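Local coordinates for ribosomal RNA processing protein 6 (Trypanosoma brucei brucei, PDB 4NLC) that degrades RNA from its 3' end, probably in ribosomal RNA processing with the nuclear exosome, and is represented here by its catalytic core of exonuclease and HRDC domains, at residues L64-C69 against D222-L227; D75-L80 against R129-L134; L97-F102 against V155-K160; P268-D273 against I298-D303. The protein carries 1 engineered substitution. One frame throughout, in Å; residues are numbered along the deposited sequence.

From the N terminus, contact 1 opens first; its loop closes when 222-227 returns to 64-69, joining the loop before strand 71-74 to the junction of helices 213-224 and 226-238. Contacts 2 and 3 nest inside it and cross, with centres about 17 Å apart: 75-80 and 97-102 come first, then 129-134 closes contact 2 and 155-160 closes contact 3. Contact 2 joins helix 77-87 to the turns after strand 120-123; contact 3 lays helix 152-162 on strand 92-100 of the mixed sheet. Contacts 1 and 3 meet where Asp222 OD2 lies 3.0 Å from Glu98 OE2. Contact 4 follows in series, closing a short loop onto helix 289-309 of the HRDC region.

Contact 1. Residues L64-C69 against D222-L227; sequences LSLVTC and DTHFLL
Leu64 and His224 make the one direct hydrogen bond of this contact. His224 NE2 donates to Leu64 O at 2.7 Å; the oxygen lies in the ring plane, but the donor stands above the carbonyl plane, and the N-H...O angle of 144° is bent. A water bridges the same pair, accepting from Leu64 N (2.9 Å) and donating to His224 O (2.8 Å). His224 ND1 is hydrogen-bonded to Asp120 OD2; with NE2 donating to a carbonyl and ND1 meeting a carboxylate, a protonated ring would probably be favoured. Within the loop, Ser65 OG accepts from Val67 N, an ST turn that shapes the chain beside Leu64 and Leu66. A CH-pi contact comes from Leu66 CD2, 3.5 Å from the centroid of the His224 ring and 2° off its normal; the water lies above the opposite face, offset toward the rim. A sulfur-aromatic contact brings Cys69 SG to the ring edge, 3.9 Å from His224 CE1. The other methyl of Leu66, CD1, meets Phe225 CZ at 4.2 Å. The contact fastens the loop before strand 71-74 to the junction of helices 213-224 and 226-238, with Phe225 packed on helix 185-193 and Leu226 and Leu227 on strand 92-100.

Contact 2. Residues D75-L80 against R129-L134; sequences DTVEDL and RANMYL
Val77 places its two methyls on different partners. CG2 lies 3.4 Å from Asn131 OD1 and nearly as close to CG (3.5 Å) and ND2 (3.6 Å) of that amide, so the methyl meets the whole group rather than one atom. CG1, anti to the backbone N (chi1 -171°), turns instead to Leu134 CD1 at 3.8 Å. One helical turn on, Leu80 contributes its CD2 branch, which rests 3.4 Å from the backbone oxygen of Asn131 and 4.0 Å from Met132 SD. No hydrogen bond crosses the contact, so shape complementarity carries it. The backbone O of Asn131 is nevertheless satisfied, because it accepts from Leu134 N in the 3-10 turns of 129-134. On the other side, Thr76 is the N-cap of helix 77-87: its OG1 accepts a weak bond from Asp79 N and donates to Asp79 OD2 (3.0 Å), which helps to cap the helix start next to Val77. Farther out, Leu80 also touches Val74 of strand 71-74 and Val123 of strand 120-123, and Met132 packs on Met112 of strand 108-115. Helix 77-87 and the turns leading to helix 136-140 are thereby joined beside these strands, at the edge of the mixed sheet formed by strand 71-74.

Contact 3. Residues L97-F102 against V155-K160; sequences LEHHDF and VRWLQK
His99 and Trp157 mark the nearest approach of the two backbones, with their CA atoms 8.3 Å apart. Strand 97-100 and helix 155-160 cross at 69° with axes 10.1 Å apart, a spacing bridged by large side chains. The His99 ring lies flat on the indole as an offset stack, its centroid 3.8 Å from that of the five-membered ring of Trp157 and the planes only 7° apart. The His99 CG is anti to the backbone N (chi1 -173°). His99 CB lies over the six-membered ring, 3.6 Å from that centroid of Trp157, as a CH-pi contact. The indole is therefore overlaid along both of its rings by one residue. His99 NE2 and Trp157 NE1 come close within the stack, but their geometry is poor for a hydrogen bond. The bond lies in the imidazole plane instead: Lys160, its chain bent at chi3, meets the ring tip to tip, and NZ donates to His99 NE2 at 2.8 Å. Leu97 CD1 reaches the indole edge at Trp157 CE3 (3.8 Å) and also touches Leu158 CG (4.1 Å), forming the apolar end of the contact. Glu98 points away from the helix; its carboxylate lies close to that of Asp222, a like-charge pair consistent with the metal-binding acidic cluster of DEDD-type exonucleases. Lys160 NZ also donates to Gln106 O, so the ammonium has two acceptors. Because His99 NE2 accepts from it, the imidazole is probably neutral with its proton on ND1; the indole over one face and the ammonium at its edge together restrict tilt and rotation of the ring.

Contact 4. Residues P268-D273 against I298-D303; sequences PHLDPD and IFNWRD
Leu270 carries CG anti to the backbone N (chi1 -173°), which brings its branch point against the helix side chains, and Asn300 has CG beside its own backbone N (chi1 -72°), turning the amide toward the loop. Asn300 ND2 donates to Pro272 O at 3.1 Å with an N-H...O angle of 164°. This bond lies in the carbonyl plane and in the amide plane of Asn300 as well; it is nearly straight at the hydrogen and directed at a lone pair of Pro272 O. The Pro272 ring adds a packing contact, CB to Asn300 ND2 at 3.6 Å. Leu270 and Asp303 slide past each other in opposite directions, with both CB and CG of the leucine 3.3 Å from Asp303 OD2. Leu270 CD2 reaches farther in, to the ring edge of Phe299 at CE1, 4.2 Å away. Asp303 is not left to this apolar neighbour: its OD2 forms a salt bridge with Arg307, and OD1 is hydrogen-bonded to Tyr105 OH. In the loop, Asp273 pairs with Arg296 of the same helix 289-309. The segment 268-273, between helix 249-261 and helix 275-280, is thus held along helix 289-309, which runs into the HRDC domain, by one directional bond and by Leu270 wedged among Asp303, Asn300 and the Phe299 edge. Chemically, the buried Asp303 charge is probably balanced largely by the Arg307 salt bridge, while the bond to Tyr105 OH links it to the exonuclease part.

Contact 1. Residues L64-C69 against D222-L227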
# COMPACT_ATOMS: atom_id res chain seq x y z
N LEU A 64 10.38 14.00 20.06
CA LEU A 64 11.31 15.12 20.02
C LEU A 64 10.65 16.37 19.44
O LEU A 64 9.51 16.30 18.97
CB LEU A 64 12.54 14.73 19.18
CG LEU A 64 13.33 13.48 19.59
CD1 LEU A 64 14.64 13.42 18.83
CD2 LEU A 64 13.64 13.48 21.09
N SER A 65 11.33 17.51 19.52
CA SER A 65 10.80 18.72 18.92
C SER A 65 10.99 18.61 17.42
O SER A 65 12.07 18.20 16.96
CB SER A 65 11.58 19.94 19.41
OG SER A 65 11.32 21.04 18.57
N LEU A 66 9.98 19.05 16.67
CA LEU A 66 10.08 19.09 15.20
C LEU A 66 11.08 20.19 14.75
O LEU A 66 11.61 20.12 13.65
CB LEU A 66 8.71 19.30 14.55
CG LEU A 66 7.76 18.11 14.54
CD1 LEU A 66 6.39 18.54 14.04
CD2 LEU A 66 8.30 16.96 13.69
N VAL A 67 11.37 21.16 15.62
CA VAL A 67 12.30 22.26 15.31
C VAL A 67 13.75 21.74 15.24
O VAL A 67 14.46 22.04 14.28
CB VAL A 67 12.15 23.45 16.31
CG1 VAL A 67 13.13 24.59 16.00
CG2 VAL A 67 10.72 23.99 16.35
N THR A 68 14.18 20.96 16.25
CA THR A 68 15.57 20.50 16.35
C THR A 68 15.80 18.99 16.10
O THR A 68 16.94 18.52 16.19
CB THR A 68 16.13 20.92 17.70
OG1 THR A 68 15.26 20.46 18.73
CG2 THR A 68 16.30 22.43 17.81
N CYS A 69 14.73 18.23 15.76
CA CYS A 69 14.85 16.79 15.51
C CYS A 69 15.54 16.60 14.18
O CYS A 69 15.08 17.17 13.18
CB CYS A 69 13.48 16.10 15.52
SG CYS A 69 13.54 14.34 15.10
N ASP A 222 3.94 11.52 10.27
CA ASP A 222 3.23 10.25 10.33
C ASP A 222 3.98 9.22 11.20
O ASP A 222 3.32 8.32 11.74
CB ASP A 222 3.00 9.69 8.91
CG ASP A 222 1.76 10.19 8.18
OD1 ASP A 222 0.98 10.97 8.79
OD2 ASP A 222 1.56 9.80 7.02
N THR A 223 5.33 9.37 11.38
CA THR A 223 6.09 8.44 12.24
C THR A 223 6.68 9.10 13.48
O THR A 223 6.95 8.41 14.46
CB THR A 223 7.19 7.73 11.44
OG1 THR A 223 8.11 8.69 10.90
CG2 THR A 223 6.65 6.82 10.38
N HIS A 224 6.96 10.41 13.42
CA HIS A 224 7.59 11.21 14.48
C HIS A 224 7.00 11.01 15.90
O HIS A 224 7.76 10.96 16.87
CB HIS A 224 7.57 12.69 14.09
CG HIS A 224 8.20 13.58 15.10
ND1 HIS A 224 9.56 13.82 15.10
CD2 HIS A 224 7.64 14.24 16.15
CE1 HIS A 224 9.78 14.62 16.13
NE2 HIS A 224 8.66 14.89 16.80
N PHE A 225 5.67 10.83 16.00
CA PHE A 225 5.01 10.67 17.31
C PHE A 225 4.65 9.21 17.65
O PHE A 225 4.17 8.94 18.76
CB PHE A 225 3.74 11.55 17.40
CG PHE A 225 3.90 12.97 16.91
CD1 PHE A 225 4.33 13.98 17.77
CD2 PHE A 225 3.58 13.32 15.60
CE1 PHE A 225 4.45 15.29 17.32
CE2 PHE A 225 3.74 14.62 15.15
CZ PHE A 225 4.13 15.61 16.02
N LEU A 226 4.86 8.29 16.70
CA LEU A 226 4.43 6.91 16.81
C LEU A 226 5.10 6.10 17.92
O LEU A 226 4.43 5.28 18.55
CB LEU A 226 4.52 6.20 15.45
CG LEU A 226 3.64 4.93 15.28
CD1 LEU A 226 2.19 5.17 15.73
CD2 LEU A 226 3.64 4.46 13.82
N LEU A 227 6.39 6.33 18.21
CA LEU A 227 7.01 5.57 19.30
C LEU A 227 6.52 6.01 20.68
O LEU A 227 6.41 5.17 21.55
CB LEU A 227 8.53 5.56 19.23
CG LEU A 227 9.14 4.85 18.02
CD1 LEU A 227 10.63 5.08 17.98
CD2 LEU A 227 8.78 3.38 18.00
O HOH W 1 10.09 12.09 17.86

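Contact 2. Residues D75-L80 against R129-L134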
# COMPACT_ATOMS: atom_id res chain seq x y z
N ASP A 75 17.97 8.85 -0.52
CA ASP A 75 17.61 8.55 -1.90
C ASP A 75 18.74 7.93 -2.70
O ASP A 75 18.66 7.87 -3.93
CB ASP A 75 17.01 9.79 -2.61
CG ASP A 75 17.93 10.96 -2.89
OD1 ASP A 75 19.04 11.01 -2.29
OD2 ASP A 75 17.52 11.87 -3.66
N THR A 76 19.78 7.40 -2.01
CA THR A 76 20.87 6.64 -2.67
C THR A 76 21.06 5.31 -1.93
O THR A 76 20.59 5.21 -0.78
CB THR A 76 22.19 7.41 -2.78
OG1 THR A 76 22.74 7.60 -1.48
CG2 THR A 76 22.06 8.73 -3.50
N VAL A 77 21.73 4.32 -2.57
CA VAL A 77 22.00 2.98 -2.00
C VAL A 77 22.84 3.11 -0.74
O VAL A 77 22.48 2.51 0.26
CB VAL A 77 22.68 1.98 -2.99
CG1 VAL A 77 22.74 0.56 -2.40
CG2 VAL A 77 21.97 1.96 -4.33
N GLU A 78 23.96 3.87 -0.79
CA GLU A 78 24.92 4.11 0.31
C GLU A 78 24.21 4.74 1.51
O GLU A 78 24.48 4.35 2.64
CB GLU A 78 26.08 5.05 -0.11
CG GLU A 78 26.47 5.00 -1.58
CD GLU A 78 25.63 5.85 -2.51
OE1 GLU A 78 24.95 5.26 -3.38
OE2 GLU A 78 25.67 7.10 -2.41
N ASP A 79 23.30 5.69 1.26
CA ASP A 79 22.52 6.34 2.32
C ASP A 79 21.49 5.40 2.93
O ASP A 79 21.21 5.50 4.12
CB ASP A 79 21.92 7.66 1.86
CG ASP A 79 22.99 8.73 1.75
OD1 ASP A 79 23.93 8.73 2.60
OD2 ASP A 79 22.95 9.52 0.79
N LEU A 80 20.97 4.46 2.13
CA LEU A 80 20.03 3.43 2.57
C LEU A 80 20.75 2.43 3.49
O LEU A 80 20.21 2.05 4.53
CB LEU A 80 19.37 2.73 1.37
CG LEU A 80 18.35 1.64 1.68
CD1 LEU A 80 17.20 2.19 2.55
CD2 LEU A 80 17.81 1.00 0.39
N ARG A 129 14.12 1.79 -5.19
CA ARG A 129 13.20 0.65 -5.34
C ARG A 129 13.92 -0.68 -5.43
O ARG A 129 13.59 -1.59 -4.68
CB ARG A 129 12.29 0.83 -6.57
CG ARG A 129 11.25 -0.29 -6.72
CD ARG A 129 10.42 -0.05 -7.96
NE ARG A 129 9.65 -1.22 -8.38
CZ ARG A 129 8.46 -1.55 -7.89
NH1 ARG A 129 7.89 -0.80 -6.95
NH2 ARG A 129 7.82 -2.62 -8.33
N ALA A 130 14.92 -0.76 -6.34
CA ALA A 130 15.71 -1.97 -6.62
C ALA A 130 16.60 -2.41 -5.45
O ALA A 130 17.05 -3.55 -5.44
CB ALA A 130 16.57 -1.74 -7.86
N ASN A 131 16.84 -1.51 -4.47
CA ASN A 131 17.74 -1.75 -3.35
C ASN A 131 17.06 -1.91 -2.00
O ASN A 131 17.75 -2.08 -0.99
CB ASN A 131 18.75 -0.58 -3.27
CG ASN A 131 19.25 -0.16 -4.64
OD1 ASN A 131 18.84 0.86 -5.21
ND2 ASN A 131 20.05 -1.00 -5.24
N MET A 132 15.73 -1.83 -1.96
CA MET A 132 14.99 -1.89 -0.70
C MET A 132 15.16 -3.22 0.06
O MET A 132 15.02 -3.24 1.28
CB MET A 132 13.51 -1.54 -0.91
CG MET A 132 13.27 -0.07 -1.21
SD MET A 132 13.78 1.03 0.12
CE MET A 132 12.44 0.77 1.28
N TYR A 133 15.56 -4.29 -0.65
CA TYR A 133 15.82 -5.62 -0.08
C TYR A 133 16.89 -5.54 1.04
O TYR A 133 16.91 -6.39 1.93
CB TYR A 133 16.23 -6.62 -1.17
CG TYR A 133 17.59 -6.36 -1.80
CD1 TYR A 133 18.74 -6.89 -1.25
CD2 TYR A 133 17.70 -5.63 -2.98
CE1 TYR A 133 19.99 -6.70 -1.84
CE2 TYR A 133 18.95 -5.44 -3.59
CZ TYR A 133 20.09 -5.94 -3.00
OH TYR A 133 21.33 -5.75 -3.56
N LEU A 134 17.76 -4.51 0.97
CA LEU A 134 18.81 -4.24 1.97
C LEU A 134 18.28 -3.94 3.37
O LEU A 134 19.03 -3.97 4.33
CB LEU A 134 19.79 -3.13 1.51
CG LEU A 134 20.64 -3.47 0.27
CD1 LEU A 134 21.35 -2.24 -0.24
CD2 LEU A 134 21.63 -4.59 0.54

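Contact 3. Residues L97-F102 against V155-K160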
# COMPACT_ATOMS: atom_id res chain seq x y z
N LEU A 97 4.29 4.18 5.22
CA LEU A 97 4.55 4.19 3.79
C LEU A 97 3.58 5.13 3.11
O LEU A 97 2.45 5.27 3.56
CB LEU A 97 4.31 2.78 3.21
CG LEU A 97 5.12 1.56 3.69
CD1 LEU A 97 4.62 0.29 3.00
CD2 LEU A 97 6.57 1.68 3.36
N GLU A 98 4.00 5.74 1.98
CA GLU A 98 3.09 6.49 1.10
C GLU A 98 3.02 5.68 -0.20
O GLU A 98 3.97 4.96 -0.55
CB GLU A 98 3.49 7.95 0.89
CG GLU A 98 3.59 8.76 2.18
CD GLU A 98 2.34 8.88 3.03
OE1 GLU A 98 1.22 8.69 2.50
OE2 GLU A 98 2.48 9.17 4.24
N HIS A 99 1.88 5.71 -0.88
CA HIS A 99 1.62 4.83 -2.03
C HIS A 99 0.91 5.55 -3.20
O HIS A 99 0.38 6.65 -3.02
CB HIS A 99 0.74 3.66 -1.48
CG HIS A 99 0.44 2.52 -2.41
ND1 HIS A 99 -0.74 2.46 -3.11
CD2 HIS A 99 1.13 1.37 -2.61
CE1 HIS A 99 -0.71 1.31 -3.77
NE2 HIS A 99 0.40 0.63 -3.52
N HIS A 100 0.95 4.94 -4.39
CA HIS A 100 0.28 5.47 -5.58
C HIS A 100 -0.54 4.36 -6.24
O HIS A 100 -0.01 3.28 -6.51
CB HIS A 100 1.28 6.10 -6.59
CG HIS A 100 0.56 6.68 -7.79
ND1 HIS A 100 -0.10 7.90 -7.72
CD2 HIS A 100 0.33 6.12 -9.00
CE1 HIS A 100 -0.66 8.07 -8.91
NE2 HIS A 100 -0.43 7.03 -9.72
N ASP A 101 -1.78 4.63 -6.57
CA ASP A 101 -2.63 3.61 -7.16
C ASP A 101 -3.33 4.02 -8.44
O ASP A 101 -3.85 3.14 -9.11
CB ASP A 101 -3.66 3.09 -6.13
CG ASP A 101 -4.58 4.12 -5.48
OD1 ASP A 101 -5.10 4.98 -6.21
OD2 ASP A 101 -4.82 4.02 -4.26
N PHE A 102 -3.41 5.32 -8.78
CA PHE A 102 -4.16 5.73 -9.99
C PHE A 102 -3.48 5.37 -11.32
O PHE A 102 -4.10 4.74 -12.16
CB PHE A 102 -4.51 7.22 -9.97
CG PHE A 102 -5.63 7.58 -10.92
CD1 PHE A 102 -6.95 7.24 -10.63
CD2 PHE A 102 -5.37 8.25 -12.10
CE1 PHE A 102 -7.98 7.56 -11.52
CE2 PHE A 102 -6.40 8.58 -12.99
CZ PHE A 102 -7.70 8.22 -12.69
N VAL A 155 1.72 -4.02 4.98
CA VAL A 155 2.22 -5.40 5.01
C VAL A 155 2.24 -5.95 3.58
O VAL A 155 3.20 -6.59 3.17
CB VAL A 155 1.35 -6.27 5.99
CG1 VAL A 155 1.50 -7.77 5.74
CG2 VAL A 155 1.65 -5.93 7.45
N ARG A 156 1.17 -5.69 2.84
CA ARG A 156 0.98 -6.14 1.46
C ARG A 156 1.94 -5.39 0.52
O ARG A 156 2.62 -6.00 -0.29
CB ARG A 156 -0.50 -5.95 1.07
CG ARG A 156 -1.37 -7.08 1.62
CD ARG A 156 -2.85 -6.75 1.52
NE ARG A 156 -3.60 -7.39 2.60
CZ ARG A 156 -4.20 -8.57 2.52
NH1 ARG A 156 -4.16 -9.27 1.39
NH2 ARG A 156 -4.86 -9.06 3.56
N TRP A 157 1.98 -4.08 0.61
CA TRP A 157 2.82 -3.20 -0.19
C TRP A 157 4.28 -3.60 -0.14
O TRP A 157 4.90 -3.75 -1.20
CB TRP A 157 2.64 -1.74 0.26
CG TRP A 157 1.26 -1.19 0.02
CD1 TRP A 157 0.30 -1.71 -0.80
CD2 TRP A 157 0.70 0.00 0.59
NE1 TRP A 157 -0.82 -0.91 -0.79
CE2 TRP A 157 -0.60 0.16 0.04
CE3 TRP A 157 1.18 0.99 1.47
CZ2 TRP A 157 -1.42 1.25 0.36
CZ3 TRP A 157 0.36 2.06 1.80
CH2 TRP A 157 -0.93 2.19 1.24
N LEU A 158 4.82 -3.82 1.10
CA LEU A 158 6.22 -4.21 1.34
C LEU A 158 6.57 -5.46 0.57
O LEU A 158 7.67 -5.57 0.03
CB LEU A 158 6.47 -4.43 2.86
CG LEU A 158 6.62 -3.18 3.77
CD1 LEU A 158 6.81 -3.59 5.22
CD2 LEU A 158 7.80 -2.36 3.37
N GLN A 159 5.62 -6.39 0.47
CA GLN A 159 5.79 -7.64 -0.26
C GLN A 159 5.80 -7.40 -1.75
O GLN A 159 6.77 -7.72 -2.42
CB GLN A 159 4.72 -8.67 0.14
CG GLN A 159 4.77 -9.05 1.61
CD GLN A 159 3.66 -10.00 1.99
OE1 GLN A 159 3.16 -10.77 1.16
NE2 GLN A 159 3.30 -10.01 3.26
N LYS A 160 4.73 -6.83 -2.27
CA LYS A 160 4.55 -6.53 -3.69
C LYS A 160 5.76 -5.82 -4.29
O LYS A 160 6.28 -6.23 -5.33
CB LYS A 160 3.28 -5.66 -3.86
CG LYS A 160 3.12 -4.94 -5.22
CD LYS A 160 1.86 -4.03 -5.25
CE LYS A 160 1.94 -2.74 -4.40
NZ LYS A 160 0.61 -2.06 -4.30

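Contact 4. Residues P268-D273 against I298-D303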
# COMPACT_ATOMS: atom_id res chain seq x y z
N PRO A 268 -4.25 -7.99 -7.98
CA PRO A 268 -5.68 -7.73 -8.24
C PRO A 268 -6.27 -8.85 -9.11
O PRO A 268 -5.68 -9.29 -10.10
CB PRO A 268 -5.67 -6.37 -8.94
CG PRO A 268 -4.44 -5.70 -8.42
CD PRO A 268 -3.44 -6.82 -8.36
N HIS A 269 -7.39 -9.36 -8.65
CA HIS A 269 -8.15 -10.52 -9.11
C HIS A 269 -9.31 -10.17 -10.07
O HIS A 269 -10.34 -9.65 -9.62
CB HIS A 269 -8.69 -11.21 -7.84
CG HIS A 269 -8.43 -10.38 -6.61
ND1 HIS A 269 -9.08 -9.16 -6.42
CD2 HIS A 269 -7.53 -10.55 -5.61
CE1 HIS A 269 -8.58 -8.66 -5.30
NE2 HIS A 269 -7.65 -9.46 -4.77
N LEU A 270 -9.15 -10.44 -11.38
CA LEU A 270 -10.22 -10.18 -12.35
C LEU A 270 -11.02 -11.45 -12.59
O LEU A 270 -10.49 -12.42 -13.14
CB LEU A 270 -9.72 -9.59 -13.69
CG LEU A 270 -10.77 -9.11 -14.75
CD1 LEU A 270 -11.25 -10.21 -15.67
CD2 LEU A 270 -11.90 -8.23 -14.17
N ASP A 271 -12.29 -11.42 -12.19
CA ASP A 271 -13.21 -12.53 -12.40
C ASP A 271 -14.07 -12.12 -13.60
O ASP A 271 -14.88 -11.20 -13.49
CB ASP A 271 -14.06 -12.79 -11.14
CG ASP A 271 -14.64 -14.20 -11.07
OD1 ASP A 271 -15.09 -14.71 -12.12
OD2 ASP A 271 -14.65 -14.78 -9.96
N PRO A 272 -13.85 -12.74 -14.78
CA PRO A 272 -14.60 -12.32 -15.98
C PRO A 272 -16.12 -12.56 -15.92
O PRO A 272 -16.85 -12.00 -16.74
CB PRO A 272 -13.94 -13.09 -17.12
CG PRO A 272 -12.63 -13.60 -16.55
CD PRO A 272 -12.88 -13.81 -15.11
N ASP A 273 -16.57 -13.36 -14.93
CA ASP A 273 -17.99 -13.68 -14.72
C ASP A 273 -18.60 -12.86 -13.57
O ASP A 273 -19.83 -12.83 -13.46
CB ASP A 273 -18.19 -15.19 -14.40
CG ASP A 273 -17.38 -16.21 -15.21
OD1 ASP A 273 -17.14 -15.97 -16.41
OD2 ASP A 273 -17.06 -17.27 -14.65
N ILE A 298 -17.14 -4.50 -22.02
CA ILE A 298 -16.39 -3.24 -21.88
C ILE A 298 -15.57 -3.28 -20.56
O ILE A 298 -14.39 -2.93 -20.56
CB ILE A 298 -17.30 -1.98 -21.93
CG1 ILE A 298 -17.96 -1.78 -23.34
CG2 ILE A 298 -16.53 -0.72 -21.46
CD1 ILE A 298 -16.99 -1.41 -24.55
N PHE A 299 -16.19 -3.76 -19.47
CA PHE A 299 -15.53 -3.88 -18.19
C PHE A 299 -14.35 -4.85 -18.25
O PHE A 299 -13.30 -4.56 -17.69
CB PHE A 299 -16.53 -4.25 -17.07
CG PHE A 299 -15.92 -4.09 -15.69
CD1 PHE A 299 -15.15 -5.11 -15.12
CD2 PHE A 299 -16.04 -2.89 -14.99
CE1 PHE A 299 -14.54 -4.94 -13.87
CE2 PHE A 299 -15.45 -2.74 -13.73
CZ PHE A 299 -14.70 -3.75 -13.18
N ASN A 300 -14.52 -5.99 -18.93
CA ASN A 300 -13.44 -6.98 -19.06
C ASN A 300 -12.34 -6.48 -19.95
O ASN A 300 -11.18 -6.72 -19.65
CB ASN A 300 -13.97 -8.35 -19.47
CG ASN A 300 -14.71 -8.99 -18.34
OD1 ASN A 300 -14.71 -8.49 -17.21
ND2 ASN A 300 -15.34 -10.11 -18.60
N TRP A 301 -12.70 -5.72 -21.01
CA TRP A 301 -11.72 -5.08 -21.88
C TRP A 301 -10.93 -4.02 -21.06
O TRP A 301 -9.71 -3.91 -21.20
CB TRP A 301 -12.40 -4.42 -23.09
CG TRP A 301 -11.39 -3.70 -23.93
CD1 TRP A 301 -10.60 -4.24 -24.89
CD2 TRP A 301 -10.92 -2.35 -23.74
NE1 TRP A 301 -9.68 -3.32 -25.33
CE2 TRP A 301 -9.86 -2.15 -24.64
CE3 TRP A 301 -11.31 -1.29 -22.90
CZ2 TRP A 301 -9.20 -0.92 -24.76
CZ3 TRP A 301 -10.64 -0.08 -23.00
CH2 TRP A 301 -9.61 0.11 -23.93
N ARG A 302 -11.65 -3.22 -20.25
CA ARG A 302 -11.06 -2.14 -19.45
C ARG A 302 -10.02 -2.68 -18.50
O ARG A 302 -8.98 -2.04 -18.33
CB ARG A 302 -12.15 -1.30 -18.73
CG ARG A 302 -11.61 -0.04 -18.08
CD ARG A 302 -12.66 0.68 -17.25
NE ARG A 302 -12.99 -0.09 -16.07
CZ ARG A 302 -13.19 0.43 -14.87
NH1 ARG A 302 -13.13 1.74 -14.68
NH2 ARG A 302 -13.46 -0.36 -13.84
N ASP A 303 -10.25 -3.87 -17.93
CA ASP A 303 -9.28 -4.49 -17.04
C ASP A 303 -8.05 -4.98 -17.83
O ASP A 303 -6.94 -4.74 -17.38
CB ASP A 303 -9.91 -5.60 -16.20
CG ASP A 303 -8.96 -6.09 -15.13
OD1 ASP A 303 -8.86 -5.44 -14.06
OD2 ASP A 303 -8.28 -7.10 -15.37